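Local coordinates for paraflagellar rod component (Trypanosoma brucei, PDB 2Q0X), which is of unknown function but adopts an alpha/beta hydrolase fold and is probably a component of the paraflagellar rod, at residues K79-P84 with R172-S176; A159-V164 with A178-Y183; V164-M168 with P189-A193. All coordinates share one frame; numbering follows the deposited sequence.

Interaction 1 of 3, residues K79-P84 with R172-S176; sequences KIGSGP and RGEDS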
ATOM      1  N   LYS A  79      -2.208   2.827   4.345  1.00 27.40           N
ATOM      2  CA  LYS A  79      -3.144   1.743   4.108  1.00 28.14           C
ATOM      3  C   LYS A  79      -4.418   1.873   4.937  1.00 28.27           C
ATOM      4  O   LYS A  79      -4.403   2.382   6.071  1.00 28.12           O
ATOM      5  CB  LYS A  79      -2.463   0.396   4.384  1.00 28.49           C
ATOM      6  CG  LYS A  79      -1.338   0.079   3.396  1.00 30.34           C
ATOM      7  CD  LYS A  79      -1.311  -1.394   2.962  1.00 32.68           C
ATOM      8  CE  LYS A  79      -2.491  -1.765   2.076  1.00 33.47           C
ATOM      9  NZ  LYS A  79      -2.423  -3.177   1.603  1.00 34.48           N
ATOM     10  N   ILE A  80      -5.521   1.422   4.347  1.00 28.52           N
ATOM     11  CA  ILE A  80      -6.755   1.182   5.091  1.00 28.82           C
ATOM     12  C   ILE A  80      -6.440   0.202   6.235  1.00 29.36           C
ATOM     13  O   ILE A  80      -5.553  -0.655   6.105  1.00 29.01           O
ATOM     14  CB  ILE A  80      -7.902   0.656   4.148  1.00 28.65           C
ATOM     15  CG1 ILE A  80      -8.668   1.831   3.520  1.00 28.23           C
ATOM     16  CG2 ILE A  80      -8.915  -0.241   4.905  1.00 28.77           C
ATOM     17  CD1 ILE A  80      -8.035   2.430   2.340  1.00 27.67           C
ATOM     18  N   GLY A  81      -7.128   0.379   7.366  1.00 30.22           N
ATOM     19  CA  GLY A  81      -7.035  -0.536   8.521  1.00 30.86           C
ATOM     20  C   GLY A  81      -5.791  -0.353   9.385  1.00 31.40           C
ATOM     21  O   GLY A  81      -5.495  -1.191  10.247  1.00 31.49           O
ATOM     22  N   SER A  82      -5.075   0.749   9.181  1.00 31.92           N
ATOM     23  CA  SER A  82      -3.815   0.994   9.888  1.00 32.52           C
ATOM     24  C   SER A  82      -3.990   1.341  11.387  1.00 32.86           C
ATOM     25  O   SER A  82      -3.031   1.252  12.160  1.00 32.95           O
ATOM     26  CB  SER A  82      -3.025   2.107   9.195  1.00 32.46           C
ATOM     27  OG  SER A  82      -3.584   3.384   9.473  1.00 32.60           O
ATOM     28  N   GLY A  83      -5.196   1.728  11.791  1.00 33.28           N
ATOM     29  CA  GLY A  83      -5.431   2.174  13.166  1.00 33.58           C
ATOM     30  C   GLY A  83      -6.684   3.017  13.321  1.00 33.77           C
ATOM     31  O   GLY A  83      -7.644   2.580  13.946  1.00 33.90           O
ATOM     32  N   PRO A  84      -6.698   4.234  12.740  1.00 33.98           N
ATOM     33  CA  PRO A  84      -5.694   4.873  11.889  1.00 34.07           C
ATOM     34  C   PRO A  84      -4.525   5.485  12.671  1.00 34.12           C
ATOM     35  O   PRO A  84      -4.717   6.074  13.725  1.00 34.24           O
ATOM     36  CB  PRO A  84      -6.493   5.963  11.177  1.00 34.07           C
ATOM     37  CG  PRO A  84      -7.547   6.342  12.172  1.00 34.18           C
ATOM     38  CD  PRO A  84      -7.867   5.107  12.957  1.00 34.02           C
ATOM     39  N   ARG A 172     -13.335   9.599  13.113  1.00 45.20           N
ATOM     40  CA  ARG A 172     -13.187   9.713  11.666  1.00 45.12           C
ATOM     41  C   ARG A 172     -11.731   9.959  11.266  1.00 45.17           C
ATOM     42  O   ARG A 172     -11.458  10.481  10.177  1.00 45.10           O
ATOM     43  CB  ARG A 172     -14.062  10.849  11.130  1.00 45.09           C
ATOM     44  CG  ARG A 172     -15.566  10.610  11.221  1.00 45.26           C
ATOM     45  CD  ARG A 172     -16.237  10.974   9.904  1.00 45.60           C
ATOM     46  NE  ARG A 172     -16.840  12.299   9.895  1.00 45.80           N
ATOM     47  CZ  ARG A 172     -17.031  13.051   8.806  1.00 45.89           C
ATOM     48  NH1 ARG A 172     -16.653  12.644   7.594  1.00 45.27           N
ATOM     49  NH2 ARG A 172     -17.606  14.243   8.938  1.00 46.25           N
ATOM     50  N   GLY A 173     -10.801   9.551  12.135  1.00 45.21           N
ATOM     51  CA  GLY A 173      -9.363   9.724  11.903  1.00 45.08           C
ATOM     52  C   GLY A 173      -8.794   9.170  10.602  1.00 45.13           C
ATOM     53  O   GLY A 173      -7.787   9.680  10.111  1.00 44.59           O
ATOM     54  N   GLU A 174      -9.433   8.135  10.042  1.00 45.32           N
ATOM     55  CA  GLU A 174      -8.999   7.513   8.778  1.00 45.59           C
ATOM     56  C   GLU A 174      -9.581   8.195   7.532  1.00 45.32           C
ATOM     57  O   GLU A 174      -9.258   7.822   6.417  1.00 44.98           O
ATOM     58  CB  GLU A 174      -9.385   6.024   8.754  1.00 45.77           C
ATOM     59  CG  GLU A 174      -8.614   5.166   7.716  1.00 46.65           C
ATOM     60  CD  GLU A 174      -9.131   3.720   7.596  1.00 46.27           C
ATOM     61  OE1 GLU A 174     -10.333   3.511   7.301  1.00 47.65           O
ATOM     62  OE2 GLU A 174      -8.319   2.791   7.783  1.00 46.90           O
ATOM     63  N   ASP A 175     -10.436   9.195   7.708  1.00 45.24           N
ATOM     64  CA  ASP A 175     -11.190   9.727   6.577  1.00 45.20           C
ATOM     65  C   ASP A 175     -10.464  10.900   5.910  1.00 44.92           C
ATOM     66  O   ASP A 175     -10.712  12.063   6.232  1.00 45.12           O
ATOM     67  CB  ASP A 175     -12.592  10.127   7.040  1.00 45.24           C
ATOM     68  CG  ASP A 175     -13.550  10.361   5.889  1.00 45.47           C
ATOM     69  OD1 ASP A 175     -13.135  10.218   4.720  1.00 45.53           O
ATOM     70  OD2 ASP A 175     -14.724  10.700   6.165  1.00 45.66           O
ATOM     71  N   SER A 176      -9.580  10.590   4.967  1.00 44.56           N
ATOM     72  CA  SER A 176      -8.791  11.623   4.301  1.00 44.42           C
ATOM     73  C   SER A 176      -9.654  12.563   3.453  1.00 44.25           C
ATOM     74  O   SER A 176      -9.305  13.727   3.265  1.00 44.02           O
ATOM     75  CB  SER A 176      -7.672  10.997   3.451  1.00 44.36           C
ATOM     76  OG  SER A 176      -8.149  10.464   2.227  1.00 44.73           O
TER
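Pro84 sets the CB-CG side of its ring against the peptide joining Gly173 to Glu174, and this is the tightly packed part of the contact. The proline CG lies 3.4 Å from Glu174 N and 3.5 Å from Gly173 C, while its CB meets Glu174 CB at 3.8 Å. A cis peptide bond precedes Pro84, in a sharp bend suited to proline, and Gly173, with no side chain, lets the ring come close. Farther along, the contact thins to one long side chain. Glu174 CG is anti to the backbone N (chi1 -162°) and the chain stays extended, carrying the carboxylate to the turn Lys79-Ser82. There Gly81 N donates to Glu174 OE2 over 2.7 Å, nearly in line with the CD-OE2 bond, with a fairly straight N-H...O angle of 161°. The turn is type II, and Gly81 takes its third position with positive phi, a conformation natural to glycine. Ile80 CG2 stays 4.2 Å from Glu174 OE2, and the loop between Gly81 and Pro84, exposed at Gly83, is the solvent side. The other oxygen, Glu174 OE1, is hydrogen-bonded to Ser176 of the second subunit, so this buried carboxylate joins two loops and two chains. One loop runs from strand 69-73 to helix 87-104; the other links helix 154-170 to helix 189-193.

Interaction 2 of 3, residues A159-V164 with A178-Y183; sequences ARKEHV and AMLKHY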
ATOM      1  N   ALA A 159      -8.315  26.834  11.814  1.00 45.39           N
ATOM      2  CA  ALA A 159      -9.522  26.213  11.276  1.00 45.69           C
ATOM      3  C   ALA A 159      -9.299  24.729  10.964  1.00 46.04           C
ATOM      4  O   ALA A 159     -10.161  23.894  11.258  1.00 45.73           O
ATOM      5  CB  ALA A 159      -9.997  26.961  10.032  1.00 45.63           C
ATOM      6  N   ARG A 160      -8.143  24.414  10.374  1.00 46.62           N
ATOM      7  CA  ARG A 160      -7.726  23.027  10.132  1.00 47.24           C
ATOM      8  C   ARG A 160      -7.495  22.276  11.443  1.00 47.33           C
ATOM      9  O   ARG A 160      -7.843  21.102  11.555  1.00 47.17           O
ATOM     10  CB  ARG A 160      -6.438  22.988   9.299  1.00 47.27           C
ATOM     11  CG  ARG A 160      -5.961  21.591   8.945  1.00 47.82           C
ATOM     12  CD  ARG A 160      -4.490  21.532   8.588  1.00 48.15           C
ATOM     13  NE  ARG A 160      -4.055  22.643   7.741  1.00 48.74           N
ATOM     14  CZ  ARG A 160      -3.174  23.577   8.086  1.00 50.50           C
ATOM     15  NH1 ARG A 160      -2.602  23.583   9.286  1.00 52.54           N
ATOM     16  NH2 ARG A 160      -2.842  24.528   7.224  1.00 50.69           N
ATOM     17  N   LYS A 161      -6.871  22.945  12.413  1.00 47.71           N
ATOM     18  CA  LYS A 161      -6.584  22.339  13.724  1.00 48.06           C
ATOM     19  C   LYS A 161      -7.884  21.913  14.402  1.00 47.94           C
ATOM     20  O   LYS A 161      -7.985  20.811  14.942  1.00 47.76           O
ATOM     21  CB  LYS A 161      -5.828  23.326  14.628  1.00 48.19           C
ATOM     22  CG  LYS A 161      -5.523  22.811  16.046  1.00 48.38           C
ATOM     23  CD  LYS A 161      -4.482  23.695  16.758  1.00 48.52           C
ATOM     24  CE  LYS A 161      -4.145  23.196  18.181  1.00 48.79           C
ATOM     25  NZ  LYS A 161      -5.204  23.469  19.207  1.00 48.89           N
ATOM     26  N   GLU A 162      -8.868  22.808  14.356  1.00 47.94           N
ATOM     27  CA  GLU A 162     -10.184  22.579  14.946  1.00 47.99           C
ATOM     28  C   GLU A 162     -10.919  21.469  14.213  1.00 47.59           C
ATOM     29  O   GLU A 162     -11.454  20.558  14.842  1.00 47.55           O
ATOM     30  CB  GLU A 162     -11.001  23.874  14.899  1.00 47.98           C
ATOM     31  CG  GLU A 162     -12.346  23.821  15.596  1.00 48.25           C
ATOM     32  CD  GLU A 162     -13.069  25.153  15.530  1.00 48.62           C
ATOM     33  OE1 GLU A 162     -12.452  26.135  15.050  1.00 49.95           O
ATOM     34  OE2 GLU A 162     -14.243  25.228  15.960  1.00 49.32           O
ATOM     35  N   HIS A 163     -10.922  21.548  12.882  1.00 47.28           N
ATOM     36  CA  HIS A 163     -11.598  20.567  12.022  1.00 46.87           C
ATOM     37  C   HIS A 163     -11.112  19.144  12.294  1.00 46.60           C
ATOM     38  O   HIS A 163     -11.910  18.205  12.278  1.00 46.51           O
ATOM     39  CB  HIS A 163     -11.391  20.929  10.543  1.00 46.84           C
ATOM     40  CG  HIS A 163     -12.163  20.067   9.588  1.00 46.99           C
ATOM     41  ND1 HIS A 163     -13.502  20.263   9.325  1.00 46.82           N
ATOM     42  CD2 HIS A 163     -11.781  19.013   8.827  1.00 47.23           C
ATOM     43  CE1 HIS A 163     -13.914  19.367   8.448  1.00 46.76           C
ATOM     44  NE2 HIS A 163     -12.890  18.596   8.127  1.00 47.33           N
ATOM     45  N   VAL A 164      -9.807  19.000  12.537  1.00 46.16           N
ATOM     46  CA  VAL A 164      -9.190  17.711  12.852  1.00 45.95           C
ATOM     47  C   VAL A 164      -9.629  17.185  14.225  1.00 45.91           C
ATOM     48  O   VAL A 164      -9.901  15.997  14.378  1.00 45.53           O
ATOM     49  CB  VAL A 164      -7.632  17.800  12.789  1.00 45.88           C
ATOM     50  CG1 VAL A 164      -6.979  16.559  13.379  1.00 45.52           C
ATOM     51  CG2 VAL A 164      -7.168  18.008  11.357  1.00 45.77           C
ATOM     52  N   ALA A 178     -12.479  13.784   4.266  1.00 44.42           N
ATOM     53  CA  ALA A 178     -12.965  14.833   5.169  1.00 44.59           C
ATOM     54  C   ALA A 178     -11.987  16.018   5.295  1.00 44.64           C
ATOM     55  O   ALA A 178     -12.365  17.073   5.789  1.00 44.70           O
ATOM     56  CB  ALA A 178     -13.268  14.247   6.557  1.00 44.50           C
ATOM     57  N   MET A 179     -10.746  15.837   4.843  1.00 44.81           N
ATOM     58  CA  MET A 179      -9.704  16.876   4.918  1.00 44.96           C
ATOM     59  C   MET A 179      -9.540  17.724   3.652  1.00 45.32           C
ATOM     60  O   MET A 179      -8.601  18.526   3.571  1.00 45.50           O
ATOM     61  CB  MET A 179      -8.338  16.231   5.223  1.00 44.76           C
ATOM     62  CG  MET A 179      -8.179  15.710   6.613  1.00 44.09           C
ATOM     63  SD  MET A 179      -8.480  16.975   7.833  1.00 44.21           S
ATOM     64  CE  MET A 179      -7.624  18.415   7.168  1.00 44.44           C
ATOM     65  N   LEU A 180     -10.428  17.579   2.675  1.00 45.61           N
ATOM     66  CA  LEU A 180     -10.147  18.135   1.344  1.00 45.84           C
ATOM     67  C   LEU A 180     -10.224  19.667   1.257  1.00 45.70           C
ATOM     68  O   LEU A 180      -9.520  20.267   0.447  1.00 45.86           O
ATOM     69  CB  LEU A 180     -11.024  17.484   0.255  1.00 46.08           C
ATOM     70  CG  LEU A 180     -10.369  16.339  -0.550  1.00 46.39           C
ATOM     71  CD1 LEU A 180     -10.685  15.002   0.058  1.00 46.83           C
ATOM     72  CD2 LEU A 180     -10.821  16.347  -2.012  1.00 46.41           C
ATOM     73  N   LYS A 181     -11.043  20.304   2.087  1.00 45.41           N
ATOM     74  CA  LYS A 181     -11.168  21.763   2.021  1.00 45.23           C
ATOM     75  C   LYS A 181     -10.190  22.441   2.988  1.00 44.78           C
ATOM     76  O   LYS A 181      -9.834  23.601   2.808  1.00 44.89           O
ATOM     77  CB  LYS A 181     -12.637  22.207   2.232  1.00 45.35           C
ATOM     78  CG  LYS A 181     -12.990  22.762   3.610  1.00 45.54           C
ATOM     79  CD  LYS A 181     -14.467  23.135   3.718  1.00 45.70           C
ATOM     80  CE  LYS A 181     -15.387  21.917   3.894  1.00 46.09           C
ATOM     81  NZ  LYS A 181     -16.117  21.526   2.641  1.00 46.33           N
ATOM     82  N   HIS A 182      -9.717  21.691   3.978  1.00 44.32           N
ATOM     83  CA  HIS A 182      -8.809  22.214   4.994  1.00 43.73           C
ATOM     84  C   HIS A 182      -7.324  21.888   4.779  1.00 43.30           C
ATOM     85  O   HIS A 182      -6.474  22.469   5.443  1.00 43.30           O
ATOM     86  CB  HIS A 182      -9.279  21.754   6.377  1.00 43.65           C
ATOM     87  CG  HIS A 182     -10.508  22.469   6.849  1.00 43.70           C
ATOM     88  ND1 HIS A 182     -11.735  21.853   6.958  1.00 43.59           N
ATOM     89  CD2 HIS A 182     -10.702  23.762   7.203  1.00 43.40           C
ATOM     90  CE1 HIS A 182     -12.629  22.728   7.384  1.00 43.93           C
ATOM     91  NE2 HIS A 182     -12.028  23.895   7.541  1.00 43.72           N
ATOM     92  N   TYR A 183      -7.002  20.972   3.871  1.00 42.73           N
ATOM     93  CA  TYR A 183      -5.600  20.726   3.501  1.00 42.14           C
ATOM     94  C   TYR A 183      -5.530  20.386   2.028  1.00 41.87           C
ATOM     95  O   TYR A 183      -6.546  20.031   1.447  1.00 42.04           O
ATOM     96  CB  TYR A 183      -4.984  19.597   4.350  1.00 42.11           C
ATOM     97  CG  TYR A 183      -3.474  19.707   4.511  1.00 41.36           C
ATOM     98  CD1 TYR A 183      -2.911  20.790   5.158  1.00 41.21           C
ATOM     99  CD2 TYR A 183      -2.628  18.740   3.995  1.00 41.36           C
ATOM    100  CE1 TYR A 183      -1.542  20.901   5.309  1.00 41.76           C
ATOM    101  CE2 TYR A 183      -1.262  18.835   4.132  1.00 41.48           C
ATOM    102  CZ  TYR A 183      -0.716  19.919   4.791  1.00 41.62           C
ATOM    103  OH  TYR A 183       0.646  20.020   4.937  1.00 41.56           O
TER
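His163 and His182 meet through different choices of chi1: CG of His163 is anti to its own backbone N (chi1 -174°), whereas CG of His182 lies beside the backbone N (chi1 -73°), anti to the carbonyl carbon, and each ring reaches out between helix 154-170 and the loop 178-183. The rings are tilted by 36° with centroids 4.1 Å apart, an oblique pair. His182 ND1 sits 3.2 Å above the plane of the His163 ring, over its centre, and His163 CB in return makes a CH-pi contact with a face of the His182 ring. Lys181 CG lies on the opposite face of that ring. At its edge, His163 NE2 donates to Ala178 O over 2.8 Å, tilted out of the carbonyl plane, and Met179 SD approaches the same ring edge-on, 4.0 Å from His163 CD2. Flexible and unbranched, Met179 folds back to reach Val164 CG2 as well. Arg160, bent at chi3, gives a weak bond from NE to His182 O at 3.3 Å. The edge of Tyr183 comes up to the face of its guanidinium, the two planes nearly perpendicular, while Tyr183 OH is held by Glu202. The bond to Ala178 O places a proton on His163 NE2; with two imidazoles so close, at least one is probably neutral, since two adjacent positive charges would be costly.

Interaction 3 of 3, residues V164-M168 with P189-A193; sequences VEKLM and PARLA
Val164 and Pro189 bring two helices of the alpha/beta hydrolase fold together, in the helical excursion between strands 135-143 and 227-232, where many relatives carry a cap. The axes of 164-168 and 189-193 pass 9.3 Å apart at a signed crossing angle of -121°. Backbones are closest at Val164 and Pro189, whose CA atoms are 5.4 Å apart. Proline suits the start of the short helix, having no N-H to leave without a helical acceptor, and its ring becomes an apolar surface for Leu167: Leu167 CD1 presses on Pro189 CG at 3.4 Å, tighter than usual for carbons. Val164 splits its two branches. CG1 touches Ala193 CB at 3.5 Å, also close, and lies equally near Pro189 O, the carbonyl that takes the helical bond from Ala193 N. CG2 goes to Leu192, whose side chain crosses that of the valine at about a right angle. The small Ala193 lets Met168 CG close in, and the methionine chain, bent at both chi2 (-55°) and chi3 (-69°), curls across the turn of the short helix from Ala193 to Ala190, where the sulfur reaches the backbone. Arg191 turns the other way, to a salt bridge with Asp90. Met168 meets Ala193 CB through CG at 3.6 Å, while its SD settles 3.8 Å from Ala190 CA.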
ATOM      1  N   VAL A 164      -9.807  19.000  12.537  1.00 46.16           N
ATOM      2  CA  VAL A 164      -9.190  17.711  12.852  1.00 45.95           C
ATOM      3  C   VAL A 164      -9.629  17.185  14.225  1.00 45.91           C
ATOM      4  O   VAL A 164      -9.901  15.997  14.378  1.00 45.53           O
ATOM      5  CB  VAL A 164      -7.632  17.800  12.789  1.00 45.88           C
ATOM      6  CG1 VAL A 164      -6.979  16.559  13.379  1.00 45.52           C
ATOM      7  CG2 VAL A 164      -7.168  18.008  11.357  1.00 45.77           C
ATOM      8  N   GLU A 165      -9.675  18.073  15.217  1.00 46.06           N
ATOM      9  CA  GLU A 165     -10.183  17.744  16.562  1.00 46.09           C
ATOM     10  C   GLU A 165     -11.602  17.183  16.524  1.00 45.90           C
ATOM     11  O   GLU A 165     -11.921  16.237  17.253  1.00 45.96           O
ATOM     12  CB  GLU A 165     -10.176  18.984  17.459  1.00 46.06           C
ATOM     13  CG  GLU A 165      -8.802  19.423  17.897  1.00 46.34           C
ATOM     14  CD  GLU A 165      -8.806  20.782  18.586  1.00 46.46           C
ATOM     15  OE1 GLU A 165      -9.872  21.222  19.087  1.00 47.31           O
ATOM     16  OE2 GLU A 165      -7.725  21.407  18.630  1.00 47.26           O
ATOM     17  N   LYS A 166     -12.440  17.792  15.683  1.00 45.65           N
ATOM     18  CA  LYS A 166     -13.836  17.399  15.530  1.00 45.40           C
ATOM     19  C   LYS A 166     -13.955  16.009  14.917  1.00 45.17           C
ATOM     20  O   LYS A 166     -14.740  15.190  15.399  1.00 45.21           O
ATOM     21  CB  LYS A 166     -14.585  18.416  14.663  1.00 45.43           C
ATOM     22  N   LEU A 167     -13.171  15.744  13.867  1.00 44.81           N
ATOM     23  CA  LEU A 167     -13.179  14.436  13.195  1.00 44.47           C
ATOM     24  C   LEU A 167     -12.657  13.328  14.107  1.00 44.40           C
ATOM     25  O   LEU A 167     -13.197  12.226  14.117  1.00 44.31           O
ATOM     26  CB  LEU A 167     -12.368  14.464  11.896  1.00 44.28           C
ATOM     27  CG  LEU A 167     -12.867  15.322  10.726  1.00 44.13           C
ATOM     28  CD1 LEU A 167     -11.825  15.365   9.617  1.00 43.85           C
ATOM     29  CD2 LEU A 167     -14.190  14.829  10.170  1.00 43.65           C
ATOM     30  N   MET A 168     -11.618  13.628  14.878  1.00 44.43           N
ATOM     31  CA  MET A 168     -11.023  12.646  15.793  1.00 44.53           C
ATOM     32  C   MET A 168     -11.985  12.244  16.898  1.00 44.71           C
ATOM     33  O   MET A 168     -11.944  11.102  17.356  1.00 44.87           O
ATOM     34  CB  MET A 168      -9.730  13.187  16.422  1.00 44.36           C
ATOM     35  CG  MET A 168      -8.573  13.369  15.437  1.00 44.20           C
ATOM     36  SD  MET A 168      -8.155  11.894  14.502  1.00 44.02           S
ATOM     37  CE  MET A 168      -7.456  10.839  15.771  1.00 44.00           C
ATOM     38  N   PRO A 189      -7.001  12.732   8.854  1.00 39.50           N
ATOM     39  CA  PRO A 189      -7.065  13.520  10.092  1.00 39.70           C
ATOM     40  C   PRO A 189      -6.136  12.990  11.195  1.00 39.69           C
ATOM     41  O   PRO A 189      -5.498  13.784  11.887  1.00 39.72           O
ATOM     42  CB  PRO A 189      -8.538  13.430  10.502  1.00 39.72           C
ATOM     43  CG  PRO A 189      -9.282  13.179   9.215  1.00 39.53           C
ATOM     44  CD  PRO A 189      -8.337  12.360   8.356  1.00 39.43           C
ATOM     45  N   ALA A 190      -6.044  11.668  11.326  1.00 39.72           N
ATOM     46  CA  ALA A 190      -5.195  11.050  12.336  1.00 39.78           C
ATOM     47  C   ALA A 190      -3.733  11.432  12.171  1.00 39.89           C
ATOM     48  O   ALA A 190      -3.023  11.549  13.150  1.00 40.25           O
ATOM     49  CB  ALA A 190      -5.347   9.542  12.322  1.00 39.64           C
ATOM     50  N   ARG A 191      -3.270  11.613  10.940  1.00 39.99           N
ATOM     51  CA  ARG A 191      -1.893  12.060  10.719  1.00 40.06           C
ATOM     52  C   ARG A 191      -1.691  13.535  11.115  1.00 39.99           C
ATOM     53  O   ARG A 191      -0.651  13.897  11.640  1.00 40.07           O
ATOM     54  CB  ARG A 191      -1.443  11.785   9.274  1.00 39.93           C
ATOM     55  CG  ARG A 191      -1.008  10.336   9.053  1.00 39.64           C
ATOM     56  CD  ARG A 191       0.358  10.034   9.704  1.00 39.83           C
ATOM     57  NE  ARG A 191       1.438  10.881   9.177  1.00 39.32           N
ATOM     58  CZ  ARG A 191       2.124  10.646   8.058  1.00 39.33           C
ATOM     59  NH1 ARG A 191       1.878   9.576   7.305  1.00 39.72           N
ATOM     60  NH2 ARG A 191       3.066  11.495   7.669  1.00 39.19           N
ATOM     61  N   LEU A 192      -2.707  14.363  10.913  1.00 40.05           N
ATOM     62  CA  LEU A 192      -2.630  15.765  11.304  1.00 40.09           C
ATOM     63  C   LEU A 192      -2.764  15.944  12.829  1.00 40.42           C
ATOM     64  O   LEU A 192      -2.134  16.849  13.413  1.00 40.72           O
ATOM     65  CB  LEU A 192      -3.691  16.591  10.564  1.00 39.97           C
ATOM     66  CG  LEU A 192      -3.424  16.991   9.100  1.00 39.48           C
ATOM     67  CD1 LEU A 192      -4.705  17.456   8.424  1.00 38.23           C
ATOM     68  CD2 LEU A 192      -2.331  18.096   9.021  1.00 39.43           C
ATOM     69  N   ALA A 193      -3.537  15.062  13.472  1.00 40.44           N
ATOM     70  CA  ALA A 193      -3.915  15.225  14.890  1.00 40.60           C
ATOM     71  C   ALA A 193      -2.776  15.055  15.904  1.00 40.78           C
ATOM     72  O   ALA A 193      -2.794  15.661  16.973  1.00 40.64           O
ATOM     73  CB  ALA A 193      -5.084  14.287  15.245  1.00 40.52           C
TER

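In the fold
From the N terminus the chain first passes 79-84, runs through strands 110-115 and 135-143, then enters helix 154-170, which supplies 159-164 and 164-168 in turn. The partners follow in the same order, 172-176, 178-183 and 189-193, so the three contacts all cross and none nests. Interaction 1 closes a long loop back to the connection between strand 69-73 and helix 87-104; interactions 2 and 3 close short ones within the helical excursion and share Val164. They also touch directly: Gly173 O probably accepts a hydrogen bond from Ala190 N, linking interactions 1 and 3, and Met179 packs on Leu192, linking 2 and 3.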